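Local atomic coordinates of arylamine n-acetyltransferase NAT (Mycobacterium tuberculosis, PDB entry 4BGF), a protein that catalyses the transfer of an acetyl group from acetyl-coenzyme A to the amino group of arylamines. Residues D23-L28 / Y79-L84; T35-N40 / F253-A258; G46-D51 / A196-A201; E152-E157 / F163-M168; D225-V228 / G233-K236. All blocks are in the same frame, centred on the assembly; numbering follows the deposited sequence.

Contact 1: D23-L28 / Y79-L84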
# COMPACT_ATOMS: atom_id res chain seq x y z
N ASP A 23 3.67 -19.15 5.17
CA ASP A 23 4.27 -18.42 6.28
C ASP A 23 5.35 -17.46 5.87
O ASP A 23 5.54 -16.40 6.47
CB ASP A 23 4.84 -19.40 7.26
CG ASP A 23 3.91 -20.50 7.52
OD1 ASP A 23 3.94 -21.47 6.73
OD2 ASP A 23 3.11 -20.32 8.45
N VAL A 24 6.09 -17.81 4.84
CA VAL A 24 6.95 -16.83 4.24
C VAL A 24 6.09 -15.69 3.63
O VAL A 24 6.49 -14.54 3.66
CB VAL A 24 7.84 -17.51 3.21
CG1 VAL A 24 8.59 -16.49 2.40
CG2 VAL A 24 8.80 -18.42 3.93
N LEU A 25 4.91 -16.00 3.13
CA LEU A 25 4.09 -14.97 2.54
C LEU A 25 3.63 -14.03 3.66
O LEU A 25 3.66 -12.82 3.53
CB LEU A 25 2.92 -15.56 1.75
CG LEU A 25 1.98 -14.57 1.06
CD1 LEU A 25 2.67 -13.83 -0.09
CD2 LEU A 25 0.73 -15.27 0.60
N GLN A 26 3.23 -14.61 4.79
CA GLN A 26 2.78 -13.83 5.93
C GLN A 26 3.91 -12.93 6.49
O GLN A 26 3.70 -11.76 6.76
CB GLN A 26 2.21 -14.78 7.00
CG GLN A 26 2.05 -14.21 8.41
CD GLN A 26 0.88 -13.26 8.56
OE1 GLN A 26 -0.18 -13.62 9.05
NE2 GLN A 26 1.08 -12.03 8.17
N ASP A 27 5.11 -13.49 6.65
CA ASP A 27 6.26 -12.77 7.22
C ASP A 27 6.76 -11.63 6.34
O ASP A 27 7.23 -10.59 6.83
CB ASP A 27 7.42 -13.74 7.49
CG ASP A 27 7.10 -14.78 8.55
OD1 ASP A 27 5.97 -14.75 9.10
OD2 ASP A 27 7.98 -15.62 8.84
N LEU A 28 6.71 -11.85 5.04
CA LEU A 28 7.19 -10.85 4.13
C LEU A 28 6.28 -9.66 4.15
O LEU A 28 6.75 -8.54 4.15
CB LEU A 28 7.29 -11.40 2.73
CG LEU A 28 8.52 -12.24 2.50
CD1 LEU A 28 8.36 -12.86 1.15
CD2 LEU A 28 9.78 -11.38 2.56
N TYR A 79 6.82 -8.62 -7.97
CA TYR A 79 8.09 -9.08 -8.49
C TYR A 79 8.86 -9.93 -7.49
O TYR A 79 9.53 -10.87 -7.88
CB TYR A 79 8.95 -7.90 -8.88
CG TYR A 79 8.38 -7.14 -10.03
CD1 TYR A 79 7.87 -7.79 -11.14
CD2 TYR A 79 8.33 -5.77 -10.01
CE1 TYR A 79 7.34 -7.09 -12.19
CE2 TYR A 79 7.80 -5.05 -11.05
CZ TYR A 79 7.30 -5.72 -12.12
OH TYR A 79 6.79 -5.00 -13.16
N VAL A 80 8.80 -9.58 -6.21
CA VAL A 80 9.44 -10.38 -5.18
C VAL A 80 8.84 -11.79 -5.07
O VAL A 80 9.58 -12.76 -5.02
CB VAL A 80 9.46 -9.69 -3.80
CG1 VAL A 80 9.93 -10.64 -2.73
CG2 VAL A 80 10.35 -8.51 -3.87
N LEU A 81 7.52 -11.90 -5.04
CA LEU A 81 6.86 -13.20 -4.92
C LEU A 81 7.04 -14.08 -6.14
O LEU A 81 7.13 -15.28 -6.03
CB LEU A 81 5.38 -13.03 -4.64
CG LEU A 81 5.06 -12.24 -3.39
CD1 LEU A 81 3.59 -12.18 -3.23
CD2 LEU A 81 5.69 -12.88 -2.18
N ALA A 82 7.11 -13.47 -7.31
CA ALA A 82 7.36 -14.21 -8.53
C ALA A 82 8.77 -14.76 -8.53
O ALA A 82 8.98 -15.91 -8.84
CB ALA A 82 7.12 -13.34 -9.70
N GLU A 83 9.75 -13.95 -8.16
CA GLU A 83 11.16 -14.38 -8.09
C GLU A 83 11.40 -15.50 -7.09
O GLU A 83 12.42 -16.19 -7.16
CB GLU A 83 12.08 -13.21 -7.72
N LEU A 84 10.47 -15.70 -6.17
CA LEU A 84 10.63 -16.73 -5.17
C LEU A 84 9.92 -18.01 -5.54
O LEU A 84 10.06 -19.00 -4.83
CB LEU A 84 10.10 -16.21 -3.84
CG LEU A 84 11.04 -15.27 -3.10
CD1 LEU A 84 10.34 -14.77 -1.90
CD2 LEU A 84 12.32 -15.93 -2.70

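Contact 2: T35-N40 / F253-A258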
# COMPACT_ATOMS: atom_id res chain seq x y z
N THR A 35 8.27 -1.45 7.21
CA THR A 35 9.46 -0.70 6.87
C THR A 35 9.33 0.19 5.65
O THR A 35 9.89 1.29 5.65
CB THR A 35 10.68 -1.61 6.68
OG1 THR A 35 10.51 -2.34 5.47
CG2 THR A 35 10.84 -2.59 7.86
N ILE A 36 8.63 -0.25 4.60
CA ILE A 36 8.43 0.58 3.42
C ILE A 36 7.07 1.28 3.55
O ILE A 36 6.04 0.64 3.56
CB ILE A 36 8.54 -0.22 2.11
CG1 ILE A 36 9.77 -1.10 2.12
CG2 ILE A 36 8.57 0.72 0.89
CD1 ILE A 36 9.98 -1.86 0.85
N PRO A 37 7.09 2.62 3.71
CA PRO A 37 5.87 3.35 3.94
C PRO A 37 5.04 3.54 2.68
O PRO A 37 5.48 3.29 1.57
CB PRO A 37 6.37 4.69 4.44
CG PRO A 37 7.63 4.87 3.79
CD PRO A 37 8.24 3.53 3.65
N PHE A 38 3.80 3.94 2.88
CA PHE A 38 3.00 4.44 1.79
C PHE A 38 3.32 5.91 1.85
O PHE A 38 3.52 6.45 2.93
CB PHE A 38 1.53 4.09 2.03
CG PHE A 38 0.57 4.68 1.03
CD1 PHE A 38 0.16 5.98 1.14
CD2 PHE A 38 0.04 3.92 0.02
CE1 PHE A 38 -0.73 6.52 0.26
CE2 PHE A 38 -0.87 4.44 -0.86
CZ PHE A 38 -1.26 5.75 -0.74
N GLU A 39 3.55 6.50 0.68
CA GLU A 39 3.78 7.94 0.52
C GLU A 39 3.52 8.30 -0.96
O GLU A 39 3.63 7.45 -1.83
CB GLU A 39 5.21 8.34 0.89
CG GLU A 39 6.29 7.59 0.06
CD GLU A 39 7.29 8.47 -0.68
OE1 GLU A 39 6.90 9.24 -1.58
OE2 GLU A 39 8.47 8.38 -0.37
N ASN A 40 3.15 9.54 -1.24
CA ASN A 40 2.85 9.98 -2.60
C ASN A 40 3.65 11.21 -2.92
O ASN A 40 3.22 12.04 -3.69
CB ASN A 40 1.37 10.36 -2.73
CG ASN A 40 1.00 11.54 -1.83
OD1 ASN A 40 1.55 11.70 -0.76
ND2 ASN A 40 0.10 12.39 -2.30
N PHE A 253 7.96 8.06 9.60
CA PHE A 253 7.65 7.22 8.44
C PHE A 253 8.91 6.71 7.79
O PHE A 253 8.83 5.85 6.93
CB PHE A 253 6.75 7.93 7.42
CG PHE A 253 5.36 8.15 7.91
CD1 PHE A 253 4.40 7.19 7.76
CD2 PHE A 253 5.01 9.35 8.48
CE1 PHE A 253 3.13 7.41 8.18
CE2 PHE A 253 3.74 9.56 8.91
CZ PHE A 253 2.80 8.58 8.76
N GLY A 254 10.06 7.22 8.19
CA GLY A 254 11.32 6.64 7.76
C GLY A 254 11.73 6.96 6.33
O GLY A 254 12.63 6.33 5.77
N ILE A 255 11.06 7.93 5.73
CA ILE A 255 11.27 8.28 4.34
C ILE A 255 12.61 9.00 4.16
O ILE A 255 12.91 9.95 4.87
CB ILE A 255 10.09 9.18 3.83
CG1 ILE A 255 8.78 8.39 3.91
CG2 ILE A 255 10.29 9.63 2.40
CD1 ILE A 255 7.53 9.19 3.73
N ASN A 256 13.41 8.56 3.20
CA ASN A 256 14.62 9.30 2.86
C ASN A 256 14.28 10.58 2.09
O ASN A 256 14.34 10.66 0.87
CB ASN A 256 15.57 8.41 2.08
CG ASN A 256 16.96 8.93 2.06
OD1 ASN A 256 17.34 9.74 2.89
ND2 ASN A 256 17.75 8.43 1.15
N VAL A 257 13.90 11.59 2.85
CA VAL A 257 13.52 12.87 2.31
C VAL A 257 14.66 13.63 1.65
O VAL A 257 14.43 14.60 0.95
CB VAL A 257 12.92 13.75 3.39
CG1 VAL A 257 11.54 13.22 3.77
CG2 VAL A 257 13.85 13.85 4.59
N ALA A 258 15.89 13.20 1.88
CA ALA A 258 17.02 13.85 1.23
C ALA A 258 17.07 13.44 -0.23
O ALA A 258 17.70 14.10 -1.05
CB ALA A 258 18.27 13.47 1.91

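Contact 3: G46-D51 / A196-A201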
# COMPACT_ATOMS: atom_id res chain seq x y z
N GLY A 46 5.00 16.67 -8.63
CA GLY A 46 4.96 16.70 -10.08
C GLY A 46 5.83 15.68 -10.79
O GLY A 46 6.27 15.91 -11.92
N VAL A 47 6.07 14.57 -10.12
CA VAL A 47 6.92 13.51 -10.60
C VAL A 47 6.07 12.27 -10.78
O VAL A 47 5.96 11.47 -9.87
CB VAL A 47 8.05 13.20 -9.59
CG1 VAL A 47 8.95 12.05 -10.06
CG2 VAL A 47 8.89 14.42 -9.32
N PRO A 48 5.49 12.06 -11.97
CA PRO A 48 4.55 10.94 -12.13
C PRO A 48 5.09 9.56 -11.74
O PRO A 48 6.26 9.37 -11.45
CB PRO A 48 4.19 10.99 -13.62
CG PRO A 48 4.44 12.42 -14.02
CD PRO A 48 5.65 12.82 -13.21
N VAL A 49 4.19 8.59 -11.68
CA VAL A 49 4.58 7.20 -11.52
C VAL A 49 4.06 6.51 -12.76
O VAL A 49 2.89 6.21 -12.85
CB VAL A 49 3.98 6.57 -10.25
CG1 VAL A 49 4.27 5.10 -10.19
CG2 VAL A 49 4.55 7.22 -9.01
N ASP A 50 4.93 6.27 -13.74
CA ASP A 50 4.50 5.52 -14.90
C ASP A 50 5.48 4.41 -15.31
O ASP A 50 5.23 3.70 -16.26
CB ASP A 50 4.09 6.45 -16.06
CG ASP A 50 5.25 6.99 -16.85
OD1 ASP A 50 6.26 7.39 -16.22
OD2 ASP A 50 5.15 7.02 -18.10
N ASP A 51 6.57 4.24 -14.57
CA ASP A 51 7.47 3.11 -14.80
C ASP A 51 7.22 2.12 -13.66
O ASP A 51 7.47 2.43 -12.51
CB ASP A 51 8.94 3.60 -14.88
CG ASP A 51 9.92 2.55 -15.42
OD1 ASP A 51 9.62 1.34 -15.44
OD2 ASP A 51 11.03 2.95 -15.82
N ALA A 196 -3.62 8.29 -11.80
CA ALA A 196 -3.43 8.50 -10.36
C ALA A 196 -2.38 9.56 -10.00
O ALA A 196 -2.54 10.31 -9.05
CB ALA A 196 -3.07 7.16 -9.66
N SER A 197 -1.28 9.59 -10.74
CA SER A 197 -0.15 10.45 -10.40
C SER A 197 0.00 11.70 -11.28
O SER A 197 1.00 12.39 -11.16
CB SER A 197 1.14 9.63 -10.43
OG SER A 197 1.36 9.14 -11.73
N THR A 198 -0.95 11.94 -12.18
CA THR A 198 -0.95 13.14 -13.03
C THR A 198 -2.28 13.92 -13.13
O THR A 198 -2.25 15.12 -13.35
CB THR A 198 -0.42 12.89 -14.50
OG1 THR A 198 -1.29 12.03 -15.23
CG2 THR A 198 0.95 12.30 -14.52
N HIS A 199 -3.44 13.28 -13.00
CA HIS A 199 -4.68 14.04 -13.18
C HIS A 199 -4.88 15.02 -12.01
O HIS A 199 -4.75 14.62 -10.86
CB HIS A 199 -5.89 13.14 -13.33
CG HIS A 199 -7.14 13.87 -13.75
ND1 HIS A 199 -8.12 14.20 -12.83
CD2 HIS A 199 -7.59 14.34 -14.94
CE1 HIS A 199 -9.09 14.83 -13.43
NE2 HIS A 199 -8.82 14.93 -14.71
N PRO A 200 -5.22 16.29 -12.31
CA PRO A 200 -5.18 17.37 -11.32
C PRO A 200 -6.25 17.27 -10.26
O PRO A 200 -6.22 18.05 -9.32
CB PRO A 200 -5.36 18.63 -12.18
CG PRO A 200 -6.11 18.18 -13.34
CD PRO A 200 -5.53 16.85 -13.64
N ALA A 201 -7.17 16.33 -10.40
CA ALA A 201 -8.20 16.10 -9.40
C ALA A 201 -7.89 14.85 -8.55
O ALA A 201 -8.72 14.41 -7.77
CB ALA A 201 -9.51 15.93 -10.08

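Contact 4: E152-E157 / F163-M168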
# COMPACT_ATOMS: atom_id res chain seq x y z
N GLU A 152 -6.86 -6.24 12.67
CA GLU A 152 -8.30 -6.46 12.68
C GLU A 152 -8.61 -7.60 11.74
O GLU A 152 -7.80 -7.92 10.88
CB GLU A 152 -9.01 -5.19 12.20
CG GLU A 152 -8.55 -3.91 12.91
CD GLU A 152 -7.47 -3.18 12.16
OE1 GLU A 152 -6.84 -3.81 11.30
OE2 GLU A 152 -7.24 -1.99 12.45
N PRO A 153 -9.78 -8.25 11.91
CA PRO A 153 -10.13 -9.28 10.92
C PRO A 153 -10.79 -8.69 9.67
O PRO A 153 -11.48 -7.66 9.71
CB PRO A 153 -11.15 -10.15 11.67
CG PRO A 153 -11.01 -9.79 13.08
CD PRO A 153 -10.67 -8.35 13.07
N TYR A 154 -10.57 -9.37 8.55
CA TYR A 154 -11.07 -8.95 7.25
C TYR A 154 -12.02 -9.98 6.69
O TYR A 154 -12.10 -11.11 7.17
CB TYR A 154 -9.90 -8.71 6.27
CG TYR A 154 -9.20 -7.38 6.47
CD1 TYR A 154 -8.64 -7.07 7.69
CD2 TYR A 154 -9.09 -6.46 5.45
CE1 TYR A 154 -8.00 -5.88 7.89
CE2 TYR A 154 -8.46 -5.26 5.64
CZ TYR A 154 -7.91 -4.98 6.86
OH TYR A 154 -7.27 -3.81 7.09
N ARG A 155 -12.73 -9.56 5.67
CA ARG A 155 -13.73 -10.39 5.05
C ARG A 155 -13.92 -9.96 3.58
O ARG A 155 -13.78 -8.78 3.26
CB ARG A 155 -15.02 -10.25 5.84
CG ARG A 155 -16.21 -10.91 5.23
CD ARG A 155 -17.42 -10.82 6.14
NE ARG A 155 -18.11 -9.53 6.03
CZ ARG A 155 -19.25 -9.22 6.65
NH1 ARG A 155 -19.85 -10.09 7.43
NH2 ARG A 155 -19.79 -8.04 6.48
N LEU A 156 -14.20 -10.93 2.71
CA LEU A 156 -14.59 -10.70 1.31
C LEU A 156 -16.06 -11.05 1.16
O LEU A 156 -16.52 -12.01 1.76
CB LEU A 156 -13.80 -11.60 0.37
CG LEU A 156 -12.35 -11.22 0.11
CD1 LEU A 156 -11.46 -12.43 0.05
CD2 LEU A 156 -12.23 -10.44 -1.15
N GLU A 157 -16.79 -10.28 0.37
CA GLU A 157 -18.20 -10.55 0.15
C GLU A 157 -18.43 -10.49 -1.34
O GLU A 157 -17.67 -9.88 -2.07
CB GLU A 157 -19.10 -9.56 0.91
CG GLU A 157 -18.98 -9.67 2.47
CD GLU A 157 -19.79 -10.81 3.11
OE1 GLU A 157 -19.84 -11.90 2.52
OE2 GLU A 157 -20.34 -10.62 4.22
N PHE A 163 -16.05 -9.07 -6.08
CA PHE A 163 -16.00 -9.24 -4.64
C PHE A 163 -15.74 -7.85 -4.02
O PHE A 163 -15.41 -6.89 -4.72
CB PHE A 163 -14.90 -10.26 -4.26
CG PHE A 163 -15.04 -11.59 -4.95
CD1 PHE A 163 -15.80 -12.61 -4.39
CD2 PHE A 163 -14.43 -11.83 -6.18
CE1 PHE A 163 -15.95 -13.84 -5.03
CE2 PHE A 163 -14.58 -13.07 -6.82
CZ PHE A 163 -15.34 -14.07 -6.24
N VAL A 164 -15.93 -7.73 -2.71
CA VAL A 164 -15.52 -6.52 -2.00
C VAL A 164 -14.73 -6.93 -0.80
O VAL A 164 -15.05 -7.90 -0.13
CB VAL A 164 -16.71 -5.58 -1.57
CG1 VAL A 164 -17.40 -4.98 -2.76
CG2 VAL A 164 -17.71 -6.30 -0.76
N LEU A 165 -13.68 -6.16 -0.54
CA LEU A 165 -12.85 -6.38 0.62
C LEU A 165 -13.30 -5.49 1.78
O LEU A 165 -13.33 -4.28 1.64
CB LEU A 165 -11.38 -6.11 0.31
CG LEU A 165 -10.54 -6.49 1.53
CD1 LEU A 165 -10.19 -7.95 1.48
CD2 LEU A 165 -9.33 -5.68 1.58
N GLN A 166 -13.59 -6.12 2.92
CA GLN A 166 -14.04 -5.47 4.16
C GLN A 166 -13.07 -5.64 5.32
O GLN A 166 -12.46 -6.68 5.45
CB GLN A 166 -15.43 -5.98 4.57
CG GLN A 166 -16.51 -5.46 3.64
CD GLN A 166 -17.91 -5.88 3.99
OE1 GLN A 166 -18.13 -6.97 4.51
NE2 GLN A 166 -18.87 -5.03 3.66
N ALA A 167 -12.93 -4.59 6.12
CA ALA A 167 -12.20 -4.63 7.40
C ALA A 167 -13.11 -4.31 8.58
O ALA A 167 -13.98 -3.44 8.49
CB ALA A 167 -11.08 -3.65 7.38
N MET A 168 -12.90 -5.02 9.69
CA MET A 168 -13.64 -4.79 10.92
C MET A 168 -12.95 -3.67 11.67
O MET A 168 -11.95 -3.89 12.33
CB MET A 168 -13.62 -6.07 11.75
CG MET A 168 -14.23 -5.97 13.13
SD MET A 168 -15.85 -5.21 13.13
CE MET A 168 -16.88 -6.42 12.33

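Contact 5: D225-V228 / G233-K236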
# COMPACT_ATOMS: atom_id res chain seq x y z
N ASP A 225 -2.03 16.46 9.43
CA ASP A 225 -2.73 15.77 10.47
C ASP A 225 -2.25 14.34 10.56
O ASP A 225 -2.58 13.51 9.72
CB ASP A 225 -4.23 15.79 10.21
CG ASP A 225 -4.80 17.19 10.22
OD1 ASP A 225 -4.85 17.79 11.31
OD2 ASP A 225 -5.22 17.69 9.15
N LEU A 226 -1.51 14.10 11.63
CA LEU A 226 -1.04 12.79 12.00
C LEU A 226 -2.07 12.00 12.77
O LEU A 226 -2.91 12.56 13.48
CB LEU A 226 0.18 12.96 12.90
CG LEU A 226 1.04 11.74 13.19
CD1 LEU A 226 1.38 10.91 11.97
CD2 LEU A 226 2.31 12.17 13.85
N ALA A 227 -1.96 10.69 12.67
CA ALA A 227 -2.87 9.78 13.35
C ALA A 227 -2.23 8.41 13.59
O ALA A 227 -1.43 7.92 12.80
CB ALA A 227 -4.20 9.66 12.57
N VAL A 228 -2.56 7.82 14.73
CA VAL A 228 -2.18 6.47 15.06
C VAL A 228 -3.40 5.74 15.57
O VAL A 228 -3.96 6.09 16.62
CB VAL A 228 -1.10 6.41 16.14
CG1 VAL A 228 -0.43 5.05 16.15
CG2 VAL A 228 -0.09 7.45 15.87
N GLY A 233 -8.17 3.05 20.37
CA GLY A 233 -8.68 4.10 19.54
C GLY A 233 -7.56 4.89 18.94
O GLY A 233 -6.43 4.44 18.92
N THR A 234 -7.89 6.09 18.47
CA THR A 234 -7.04 6.85 17.58
C THR A 234 -6.58 8.15 18.21
O THR A 234 -7.39 8.95 18.67
CB THR A 234 -7.80 7.19 16.29
OG1 THR A 234 -8.32 5.99 15.71
CG2 THR A 234 -6.89 7.89 15.28
N GLU A 235 -5.27 8.34 18.21
CA GLU A 235 -4.65 9.54 18.72
C GLU A 235 -4.31 10.49 17.59
O GLU A 235 -3.50 10.16 16.74
CB GLU A 235 -3.40 9.15 19.49
CG GLU A 235 -2.37 10.23 19.55
CD GLU A 235 -1.08 9.71 20.08
OE1 GLU A 235 -1.13 8.81 20.93
OE2 GLU A 235 -0.02 10.20 19.61
N LYS A 236 -4.87 11.68 17.61
CA LYS A 236 -4.69 12.62 16.52
C LYS A 236 -3.91 13.85 16.93
O LYS A 236 -4.00 14.31 18.07
CB LYS A 236 -6.05 13.06 16.02
CG LYS A 236 -6.83 12.00 15.29
CD LYS A 236 -8.30 12.35 15.19
CE LYS A 236 -8.56 13.65 14.42
NZ LYS A 236 -10.01 14.04 14.34

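Contact 1: D23-L28 / Y79-L84
Leu25 and Leu81 cross at about a right angle, and a single methyl of Leu25 does the touching. Its CD1 lies 3.7 Å from CD1 of Leu81. The same atom is 3.8 Å from CD2 of Leu81, so it rests against the fork of the opposite side chain. Neither side chain sets out straight at the other helix, but both bring their ends across. In Leu25 CG stands opposite the backbone N (chi1 -179°), which carries CD1 over to Leu81. Leu81 takes another path. Its CG is anti to the carbonyl carbon (chi1 -58°), and both its methyls are offered to Leu25.

Leu28 and Leu84 behave differently. Both start toward the opposite segment and meet tip to tip, CD1 of Leu28 being 4.1 Å from CD1 of Leu84. CD1 of Leu28 also comes within 4.3 Å of CD2 of Leu81, which links the two pairs. The contact is wholly apolar. The backbones stay well apart, with 8.2 Å between CA of Leu25 and CA of Leu81.

Neighbouring parts of the chain close in on these leucines. Phe9 of helix 5-11 touches Leu28, Pro138 touches Leu25, and Val88 of strand 87-95 touches Leu81. Leucine side chains meeting between helices 22-35 and 70-83 are characteristic of a helical-bundle core, here that of the N-terminal helical region of the arylamine N-acetyltransferase fold.

Contact 2: T35-N40 / F253-A258
A buried carboxylate oxygen lies against a hydrocarbon here: OE2 of Glu39 is 3.5 Å from the CG2 methyl of Ile255. The two side chains cross obliquely. Ile255 spreads both its branches over Glu39 and Pro37. Its CD1 packs 3.8 Å from CB of Glu39, while its CG1 lies 3.7 Å from CG of Pro37. Glu39 holds its CG between the backbone N and the carbonyl carbon (chi1 57°), and the chain bends again at chi2. The folded chain therefore presents CB to one end of Ile255 and the carboxylate to its branching methyl.

Pro37 makes the other half of the contact. The edge of its ring at CG approaches the carbonyl of Phe253, with CG of Pro37 3.5 Å from O of Phe253. The CB atoms of Pro37 and Phe253 are 4.4 Å apart. Gly254 follows with positive phi, where the chain leaves helix 242-251 and turns to bring Ile255 in.

The polar needs of Glu39 are met from outside the two segments. OE2 forms a salt bridge with NE of Arg66 and a hydrogen bond with N of Gly67. OE1 bonds to N of Leu41. Just before strand 38-39, O of Pro37 bonds to NE2 of His73.

The two segments are thus joined by apolar packing and carbon-to-oxygen contacts alone. The Ile255 methyl shields one part of the carboxylate, and the arginine and backbone N-H groups probably keep that buried group charged.

Contact 3: G46-D51 / A196-A201
Ser197 and Pro48 contribute most to this contact, with Thr198 next. The Ser197 side chain sets out toward the loop. N of Val49 donates to OG of Ser197 at 2.9 Å, and the bond is almost linear at 175°. In Ser197 OG sits between the backbone N and the carbonyl carbon (chi1 62°). From there it can also bond to O of Ser193, one turn back in helix 186-198. The carbonyl of Ser193 can only accept, so Ser197 donates to it and accepts from Val49. Two bonds thus fix the hydroxyl.

Pro48 packs beside this bond. Its ring crosses Thr198 at about a right angle, and CG of Pro48 lies 3.5 Å from CG2 of Thr198. CA of Pro48 is 3.7 Å from OG of Ser197. The Thr198 hydroxyl turns back to O of Trp194, which leaves the methyl for the proline.

A second bond, between O of Val49 and OG of Ser193, ties the loop to the same helix. Tyr69 and Pro43 pack against Val49 and Ser197. Gly46 is the C-prime residue of the Schellman motif that ends helix 41-44. The loop that follows is tied by backbone-to-serine bonds to the C-terminal part of helix 186-198.

Contact 4: E152-E157 / F163-M168
Arg155 and Gln166 lie side by side on one face of the hairpin and point the same way. The side-chain oxygen of Gln166 takes two N-H groups from the edge of the guanidinium. NE of Arg155 reaches OE1 of Gln166 at 3.0 Å, and NH2 of Arg155 reaches the same OE1 at 2.8 Å. The NE donor sits nearly along the C=O axis, and the NH2 donor is tilted from the carbonyl plane. The guanidinium and amide planes are 26° apart, nearly coplanar. Arg155 gets its NE there through a bend at chi3 (82°) in an otherwise extended chain.

On the other face, CB of Ala167 sits over the Tyr154 ring, 3.6 Å from its centroid, as a CH-pi contact. CD2 of Leu165 touches the ring edge, 4.0 Å from CD2 of Tyr154.

Behind these pairs stands the antiparallel backbone. Arg155 and Gln166 form a hydrogen-bonded pair, as do Glu157 and Val164. N of Met168 also donates to O of Pro153 at 3.0 Å.

Further out, OE2 of Glu157 lies over the guanidinium face, a purely charge contact with NE of Arg155 at 3.1 Å. Trp173 makes a cation-pi contact with Arg155. NE2 of Gln166 bonds to OG1 of Thr175 on the adjacent strand 173-179, and OH of Tyr154 bonds to O of Gln133.

One neutral amide thus links the arginine to the next strand. Glu157 probably balances the arginine charge, while the glutamine and Trp173 help fix its orientation.

Contact 5: D225-V228 / G233-K236
Lys236 leans on strand 225-228 only with the start of its side chain. CB of Lys236 is 4.1 Å from O of Leu226. The next atom, CG, lies 4.4 Å from CB of Ala227. CG stands anti to the carbonyl carbon (chi1 -70°), on the face that Ala227 also occupies. The chain then runs on extended to CD, bends at chi3 (60°) into CE, and carries NZ away from the other strand. The ammonium end takes no part in the contact.

Thr234 meets Ala227 beside the lysine, on the same face. Its CG2 is 4.2 Å from CB of Ala227, so the small alanine methyl has a threonine methyl and a lysine methylene as neighbours. CG2 of Thr234 is also 3.7 Å from O of Val228.

The backbone carries the main grip. N of Val228 donates to O of Glu235 at 3.2 Å, and N of Glu235 donates to O of Val228 at 3.1 Å. Both bonds are rather long. Ala227 and Lys236 form the neighbouring non-hydrogen-bonded pair. CA-H...O contacts add to this, with CA of Lys236 3.5 Å from O of Leu226. Val228 and Glu235 put their side chains on the opposite face.

The hairpin ends a five-stranded antiparallel sheet, with strand 233-238 outermost in the chain. Strand 217-222 lies on the inner side, where its Trp219 touches both Leu226 and Val228. Leu226 also packs on Ile237 of the outermost strand, and Thr234 touches Arg170 in a loop.

How the contacts relate
Contacts 2 and 5 meet directly: CE2 of Phe253 is 4.1 Å from CD1 of Leu226, and both contacts reach the same antiparallel sheet. Contact 4 belongs to the other sheet, and its nearest atoms to contact 5 are about 9 Å away. Contact 1 leads into contact 2 along the chain, since helix 22-35 precedes strand 38-39. Contacts 2 and 3 approach to about 7 Å at their nearest atoms. Contacts 3 and 4 lie on opposite sides of the chain's centre, their centres about 29 Å apart. Cys70, His110 and Asp127 probably form the family's catalytic triad. Contact 1 uses the helix that starts at Cys70, and Leu165 of contact 4 lies near the triad without touching it.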